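Local coordinates for protein lipolytic enzyme, G-D-S-L family (Bacteroides thetaiotaomicron, PDB 7BR2) that metabolises the drug diltiazem in the gut as a serine esterase of the SGNH (GDSL-like) hydrolase family, at residues A[33-39]-A[213-217]; A[218-222]-A[294-300]; A[272-276]-A[287-291]. All blocks are in the same frame, centred on the assembly; numbering follows the deposited sequence.

Interaction 1 of 3, residues A[33-39]-A[213-217]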
# COMPACT_ATOMS: atom_id res chain seq x y z
N GLY A 33 1.59 -7.35 -5.39
CA GLY A 33 2.02 -6.62 -4.22
C GLY A 33 0.88 -6.06 -3.37
O GLY A 33 -0.29 -6.10 -3.73
N ARG A 34 1.27 -5.45 -2.24
CA ARG A 34 0.30 -5.03 -1.24
C ARG A 34 0.29 -3.53 -0.96
O ARG A 34 -0.48 -3.09 -0.09
CB ARG A 34 0.56 -5.78 0.08
CG ARG A 34 0.06 -7.23 0.11
CD ARG A 34 0.44 -7.86 1.43
NE ARG A 34 0.01 -9.25 1.59
CZ ARG A 34 0.62 -10.31 1.06
NH1 ARG A 34 1.68 -10.18 0.28
NH2 ARG A 34 0.14 -11.53 1.31
N TYR A 35 1.06 -2.73 -1.68
CA TYR A 35 1.11 -1.31 -1.35
C TYR A 35 -0.28 -0.70 -1.38
O TYR A 35 -0.63 0.11 -0.52
CB TYR A 35 2.07 -0.56 -2.28
CG TYR A 35 1.62 -0.40 -3.72
CD1 TYR A 35 0.72 0.61 -4.09
CD2 TYR A 35 2.12 -1.23 -4.71
CE1 TYR A 35 0.31 0.76 -5.43
CE2 TYR A 35 1.74 -1.08 -6.05
CZ TYR A 35 0.83 -0.09 -6.40
OH TYR A 35 0.45 0.04 -7.72
N HIS A 36 -1.10 -1.11 -2.36
CA HIS A 36 -2.45 -0.57 -2.45
C HIS A 36 -3.31 -1.06 -1.30
O HIS A 36 -4.14 -0.31 -0.77
CB HIS A 36 -3.08 -0.93 -3.80
CG HIS A 36 -2.76 -2.32 -4.27
ND1 HIS A 36 -3.41 -3.44 -3.80
CD2 HIS A 36 -1.88 -2.77 -5.20
CE1 HIS A 36 -2.93 -4.52 -4.39
NE2 HIS A 36 -2.01 -4.14 -5.26
N SER A 37 -3.11 -2.32 -0.89
CA SER A 37 -3.81 -2.83 0.28
C SER A 37 -3.37 -2.10 1.56
O SER A 37 -4.19 -1.82 2.44
CB SER A 37 -3.57 -4.34 0.40
OG SER A 37 -4.37 -4.92 1.42
N PHE A 38 -2.08 -1.78 1.66
CA PHE A 38 -1.58 -1.04 2.83
C PHE A 38 -2.14 0.38 2.85
O PHE A 38 -2.47 0.92 3.92
CB PHE A 38 -0.05 -1.05 2.80
CG PHE A 38 0.57 -2.43 2.96
CD1 PHE A 38 -0.15 -3.47 3.54
CD2 PHE A 38 1.87 -2.67 2.55
CE1 PHE A 38 0.42 -4.72 3.70
CE2 PHE A 38 2.45 -3.93 2.69
CZ PHE A 38 1.73 -4.96 3.27
N ILE A 39 -2.27 1.00 1.67
CA ILE A 39 -2.87 2.33 1.58
C ILE A 39 -4.34 2.30 2.01
O ILE A 39 -4.81 3.16 2.79
CB ILE A 39 -2.72 2.89 0.16
CG1 ILE A 39 -1.25 3.18 -0.18
CG2 ILE A 39 -3.54 4.16 0.00
CD1 ILE A 39 -1.00 3.46 -1.69
N HIS A 213 6.67 -2.70 -0.13
CA HIS A 213 5.32 -2.25 -0.41
C HIS A 213 4.80 -1.34 0.70
O HIS A 213 4.06 -0.40 0.43
CB HIS A 213 4.40 -3.46 -0.62
CG HIS A 213 4.52 -4.03 -2.00
ND1 HIS A 213 3.86 -3.49 -3.08
CD2 HIS A 213 5.28 -5.03 -2.48
CE1 HIS A 213 4.20 -4.15 -4.18
NE2 HIS A 213 5.06 -5.10 -3.84
N MET A 214 5.23 -1.58 1.95
CA MET A 214 4.81 -0.67 3.01
C MET A 214 5.52 0.67 2.88
O MET A 214 4.91 1.71 3.15
CB MET A 214 5.07 -1.31 4.38
CG MET A 214 4.40 -0.58 5.53
SD MET A 214 2.65 -0.19 5.25
CE MET A 214 2.63 1.55 5.66
N VAL A 215 6.77 0.67 2.42
CA VAL A 215 7.44 1.94 2.13
C VAL A 215 6.74 2.67 1.00
O VAL A 215 6.57 3.89 1.03
CB VAL A 215 8.94 1.71 1.83
CG1 VAL A 215 9.54 2.93 1.18
CG2 VAL A 215 9.69 1.37 3.11
N MET A 216 6.31 1.92 -0.02
CA MET A 216 5.58 2.54 -1.12
C MET A 216 4.27 3.15 -0.63
O MET A 216 3.89 4.26 -1.03
CB MET A 216 5.31 1.50 -2.21
CG MET A 216 6.54 1.11 -2.98
SD MET A 216 6.32 -0.35 -4.02
CE MET A 216 5.42 0.36 -5.41
N ALA A 217 3.56 2.43 0.25
CA ALA A 217 2.34 2.96 0.83
C ALA A 217 2.65 4.22 1.62
O ALA A 217 1.93 5.22 1.51
CB ALA A 217 1.67 1.91 1.69
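The first turn of the helix starting at Y35 crosses 213-217 with 8.0 Å between axes and 50° between N-to-C directions (signed angle -50°). The closest CA atoms, Y35 CA and H213 CA, are 4.4 Å apart, so the backbones are in contact at the start of the first helix, with a CA-H...O contact of 3.6 Å from Y35 CA to H213 O. H213 lays its ring beneath the incoming loop: G33 CA stands 3.6 Å from the ring centroid in a CH-pi contact over the face, where a CB on G33 would lie 1.9 Å from H213 CE1. The Y35 and H213 rings are coplanar and meet rim to rim, and Y35 OH bonds T30. Further along, A217 offers its methyl to F38 and I39 (A217 CB to F38 CB 3.6 Å, to I39 CG1 3.7 Å). Two oblique Met-aromatic contacts complete the interface, M214 SD 4.4 Å from the F38 ring centroid and M216 SD 5.2 Å from that of Y35. The pair joins an early helix to the last helix of the SGNH-hydrolase alpha/beta fold, built round a five-stranded parallel sheet, and H213 lies near the probable Ser-His-Asp triad (S28, H207, D204) without touching it.

Interaction 2 of 3, residues A[218-222]-A[294-300]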
# COMPACT_ATOMS: atom_id res chain seq x y z
N TYR A 218 3.71 4.17 2.43
CA TYR A 218 4.15 5.32 3.22
C TYR A 218 4.37 6.52 2.32
O TYR A 218 3.87 7.62 2.60
CB TYR A 218 5.44 4.95 3.96
CG TYR A 218 6.27 6.14 4.35
CD1 TYR A 218 5.93 6.91 5.46
CD2 TYR A 218 7.36 6.53 3.59
CE1 TYR A 218 6.67 8.01 5.81
CE2 TYR A 218 8.11 7.64 3.92
CZ TYR A 218 7.76 8.38 5.04
OH TYR A 218 8.51 9.49 5.37
N LEU A 219 5.09 6.33 1.22
CA LEU A 219 5.41 7.44 0.34
C LEU A 219 4.16 7.99 -0.34
O LEU A 219 4.02 9.21 -0.49
CB LEU A 219 6.43 7.00 -0.71
CG LEU A 219 7.83 6.75 -0.13
CD1 LEU A 219 8.73 6.02 -1.12
CD2 LEU A 219 8.44 8.09 0.32
N PHE A 220 3.23 7.11 -0.75
CA PHE A 220 2.02 7.61 -1.39
C PHE A 220 1.16 8.36 -0.39
O PHE A 220 0.56 9.39 -0.72
CB PHE A 220 1.24 6.45 -2.03
CG PHE A 220 0.10 6.89 -2.90
CD1 PHE A 220 0.28 7.08 -4.26
CD2 PHE A 220 -1.16 7.13 -2.36
CE1 PHE A 220 -0.78 7.50 -5.06
CE2 PHE A 220 -2.21 7.53 -3.16
CZ PHE A 220 -2.03 7.72 -4.51
N LEU A 221 1.12 7.89 0.86
CA LEU A 221 0.38 8.60 1.89
C LEU A 221 1.03 9.94 2.20
O LEU A 221 0.33 10.93 2.46
CB LEU A 221 0.30 7.75 3.15
CG LEU A 221 -0.54 6.48 2.96
CD1 LEU A 221 -0.37 5.55 4.13
CD2 LEU A 221 -2.00 6.86 2.73
N LYS A 222 2.36 10.01 2.14
CA LYS A 222 3.03 11.29 2.35
C LYS A 222 2.73 12.24 1.19
O LYS A 222 2.50 13.44 1.40
CB LYS A 222 4.54 11.07 2.55
CG LYS A 222 5.40 12.36 2.60
CD LYS A 222 6.77 12.13 3.28
CE LYS A 222 7.85 12.03 2.23
NZ LYS A 222 9.21 11.80 2.77
N VAL A 294 12.03 3.77 7.19
CA VAL A 294 11.55 5.15 7.06
C VAL A 294 10.99 5.56 8.41
O VAL A 294 10.68 4.71 9.26
CB VAL A 294 10.47 5.29 5.95
CG1 VAL A 294 11.06 5.00 4.57
CG2 VAL A 294 9.27 4.35 6.22
N PRO A 295 10.87 6.87 8.66
CA PRO A 295 10.30 7.31 9.94
C PRO A 295 8.79 7.10 9.97
O PRO A 295 8.03 8.07 10.11
CB PRO A 295 10.66 8.80 10.02
CG PRO A 295 11.30 9.15 8.73
CD PRO A 295 11.16 8.02 7.78
N PHE A 296 8.33 5.85 9.79
CA PHE A 296 6.89 5.63 9.64
C PHE A 296 6.16 5.85 10.96
O PHE A 296 5.09 6.46 10.99
CB PHE A 296 6.58 4.23 9.10
CG PHE A 296 5.10 4.00 8.93
CD1 PHE A 296 4.42 4.56 7.85
CD2 PHE A 296 4.37 3.30 9.87
CE1 PHE A 296 3.06 4.39 7.70
CE2 PHE A 296 2.99 3.12 9.72
CZ PHE A 296 2.34 3.67 8.63
N MET A 297 6.71 5.31 12.06
CA MET A 297 6.09 5.49 13.37
C MET A 297 5.98 6.96 13.73
O MET A 297 4.94 7.42 14.22
CB MET A 297 6.89 4.73 14.41
CG MET A 297 6.86 3.24 14.19
SD MET A 297 5.17 2.62 14.06
CE MET A 297 4.70 2.64 15.79
N GLU A 298 7.05 7.73 13.50
CA GLU A 298 7.06 9.13 13.89
C GLU A 298 6.13 9.98 13.00
O GLU A 298 5.45 10.89 13.50
CB GLU A 298 8.49 9.68 13.84
CG GLU A 298 9.47 8.95 14.74
CD GLU A 298 10.13 7.77 14.05
OE1 GLU A 298 9.45 7.08 13.26
OE2 GLU A 298 11.34 7.54 14.30
N GLU A 299 6.10 9.70 11.70
CA GLU A 299 5.35 10.58 10.81
C GLU A 299 3.89 10.18 10.65
O GLU A 299 3.04 11.06 10.41
CB GLU A 299 6.01 10.65 9.43
CG GLU A 299 7.36 11.34 9.47
CD GLU A 299 8.02 11.49 8.11
OE1 GLU A 299 7.32 11.35 7.08
OE2 GLU A 299 9.24 11.73 8.07
N MET A 300 3.56 8.89 10.79
CA MET A 300 2.22 8.41 10.46
C MET A 300 1.61 7.45 11.46
O MET A 300 0.45 7.08 11.27
CB MET A 300 2.21 7.75 9.08
CG MET A 300 2.40 8.70 7.94
SD MET A 300 2.28 7.88 6.34
CE MET A 300 2.82 9.24 5.29
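Buried side-chain packing joins the C-terminal half of helix 210-223 to the short helix 296-300, which the chain reaches only after a run of strands (232-267) and a long loop. The segment axes run 23° from parallel but stay 11.7 Å apart, and even the nearest CA atoms, of Y218 and F296, are 7.0 Å apart; long side chains fill the gap. Y218 does most of this. V294 covers one face of its ring in a CH-pi contact (V294 CG2 to centroid 4.0 Å), Y218 CD1 meets the edge of the F296 ring at F296 CD1, 3.7 Å away, and Y218 OH donates a 2.8 Å hydrogen bond to E299 OE1. P295, at the N-cap position and the centre of an inverse gamma turn, precedes the helix; V294, F296 and E299 all touch the tyrosine. The contact thus ties the last helix of the SGNH alpha/beta fold to the segment that leads into strand 303-308 of the mixed sheet. M300 reaches back across the gap: its SD makes an oblique Met-aromatic contact with Y218, 5.0 Å from the centroid, while M300 CE lies 3.6 Å from L221 CB and 3.3 Å from both Y218 O and K222 N.

Interaction 3 of 3, residues A[272-276]-A[287-291]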
# COMPACT_ATOMS: atom_id res chain seq x y z
N TYR A 272 -2.33 2.52 13.21
CA TYR A 272 -2.06 1.76 12.00
C TYR A 272 -1.46 0.41 12.37
O TYR A 272 -0.45 0.37 13.08
CB TYR A 272 -1.11 2.49 11.08
CG TYR A 272 -1.02 1.82 9.73
CD1 TYR A 272 -1.95 2.09 8.74
CD2 TYR A 272 -0.03 0.87 9.47
CE1 TYR A 272 -1.89 1.47 7.50
CE2 TYR A 272 0.05 0.24 8.24
CZ TYR A 272 -0.89 0.54 7.26
OH TYR A 272 -0.82 -0.08 6.04
N PRO A 273 -2.08 -0.70 11.98
CA PRO A 273 -1.56 -2.01 12.34
C PRO A 273 -0.57 -2.53 11.32
O PRO A 273 -0.73 -2.37 10.11
CB PRO A 273 -2.83 -2.87 12.40
CG PRO A 273 -3.72 -2.25 11.41
CD PRO A 273 -3.41 -0.77 11.35
N LEU A 274 0.49 -3.17 11.84
CA LEU A 274 1.60 -3.65 11.03
C LEU A 274 1.68 -5.16 11.15
O LEU A 274 1.76 -5.71 12.25
CB LEU A 274 2.91 -3.00 11.46
CG LEU A 274 2.96 -1.50 11.20
CD1 LEU A 274 4.11 -0.82 11.93
CD2 LEU A 274 3.02 -1.20 9.70
N ASP A 275 1.63 -5.84 10.01
CA ASP A 275 1.80 -7.28 9.98
C ASP A 275 3.27 -7.61 10.19
O ASP A 275 4.15 -7.07 9.50
CB ASP A 275 1.31 -7.82 8.64
CG ASP A 275 0.95 -9.28 8.69
OD1 ASP A 275 1.32 -9.96 9.67
OD2 ASP A 275 0.30 -9.75 7.73
N THR A 276 3.56 -8.50 11.15
CA THR A 276 4.93 -8.88 11.45
C THR A 276 5.35 -10.16 10.75
O THR A 276 6.50 -10.57 10.88
CB THR A 276 5.14 -9.07 12.95
OG1 THR A 276 4.31 -10.14 13.42
CG2 THR A 276 4.78 -7.81 13.69
N GLN A 287 5.63 -6.34 6.58
CA GLN A 287 5.15 -4.96 6.59
C GLN A 287 5.79 -4.18 7.75
O GLN A 287 6.16 -3.00 7.59
CB GLN A 287 3.61 -4.97 6.65
CG GLN A 287 2.90 -3.63 6.58
CD GLN A 287 1.41 -3.73 6.92
OE1 GLN A 287 0.95 -4.77 7.38
NE2 GLN A 287 0.67 -2.64 6.72
N ALA A 288 5.92 -4.82 8.92
CA ALA A 288 6.43 -4.16 10.12
C ALA A 288 7.85 -3.65 9.95
O ALA A 288 8.22 -2.63 10.56
CB ALA A 288 6.33 -5.12 11.32
N GLU A 289 8.62 -4.30 9.09
CA GLU A 289 9.97 -3.88 8.83
C GLU A 289 10.04 -2.44 8.36
O GLU A 289 11.08 -1.79 8.57
CB GLU A 289 10.56 -4.79 7.73
CG GLU A 289 11.99 -4.56 7.36
CD GLU A 289 12.91 -5.17 8.36
OE1 GLU A 289 12.53 -6.19 8.98
OE2 GLU A 289 14.02 -4.60 8.53
N VAL A 290 8.90 -1.88 7.92
CA VAL A 290 8.90 -0.49 7.47
C VAL A 290 9.44 0.43 8.54
O VAL A 290 10.06 1.46 8.24
CB VAL A 290 7.48 -0.03 7.06
CG1 VAL A 290 6.58 0.19 8.29
CG2 VAL A 290 7.53 1.27 6.26
N ILE A 291 9.26 0.06 9.82
CA ILE A 291 9.66 0.99 10.87
C ILE A 291 11.17 1.22 10.89
O ILE A 291 11.61 2.28 11.32
CB ILE A 291 9.15 0.56 12.25
CG1 ILE A 291 9.85 -0.69 12.77
CG2 ILE A 291 7.64 0.37 12.22
CD1 ILE A 291 9.27 -1.15 14.11
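Here a long connection folds back on itself: between strand 260-267 and helix 296-300, the extended segment 272-276 packs against a tight turn of 3-10 character at 287-291, a loop-to-loop contact beside the SGNH alpha/beta core. Q287 opens the second segment, with its CA-to-CB bond pointing toward the extended one. Its side-chain oxygen Q287 OE1 accepts a nearly straight hydrogen bond from D275 N (2.9 Å, 167°), and Q287 NE2 lies 3.0 Å from Y272 OH at the edge of that ring; the tyrosine hydroxyl itself bonds the carbonyl of F38 on helix 35-46. A288 follows, donating its backbone A288 N to D275 O at 2.9 Å. The amide and carbonyl of D275 are therefore held by consecutive residues, the amide by the Q287 side chain, the carbonyl by the A288 backbone. The D275 carboxylate leads away from the other segment, makes a salt bridge with R279 and takes a hydrogen bond from I277 N. The methyl of A288 sits between neighbours, 4.0 Å from L274 CB and 3.9 Å from T276 CG2. After E289 the turn brings V290 and I291 round to L274, whose CA-to-CB bond runs sideways but whose branched end reaches both. V290 CG1 is 4.1 Å from L274 CD2, and V290 also packs on M214 of helix 210-223. The turn carries its own hydrogen bond, I291 N to A288 O at 3.0 Å, and I291 CG2 lies 3.7 Å from L274 CD1.

Overall arrangement
The three contacts form one continuous cluster, their centres 11 to 12 Å apart, with interaction 1 about 2 Å from the centre of the chain. Interactions 1 and 2 use successive turns of helix 210-223, the first facing helix 35-46, the second helix 296-300. Along the chain, interaction 1 closes before the others open, whereas both segments of interaction 3 fall between those of interaction 2. Direct contacts bridge all three: M214 CE meets F296 CE1 at 3.5 Å, the backbone F38 O probably accepts a hydrogen bond from Y272 OH at 2.9 Å, and F296 CZ packs 3.8 Å from Y272 CD2. The hydrolase core and the following C-terminal region are thereby joined through a largely buried interior, both apolar and polar.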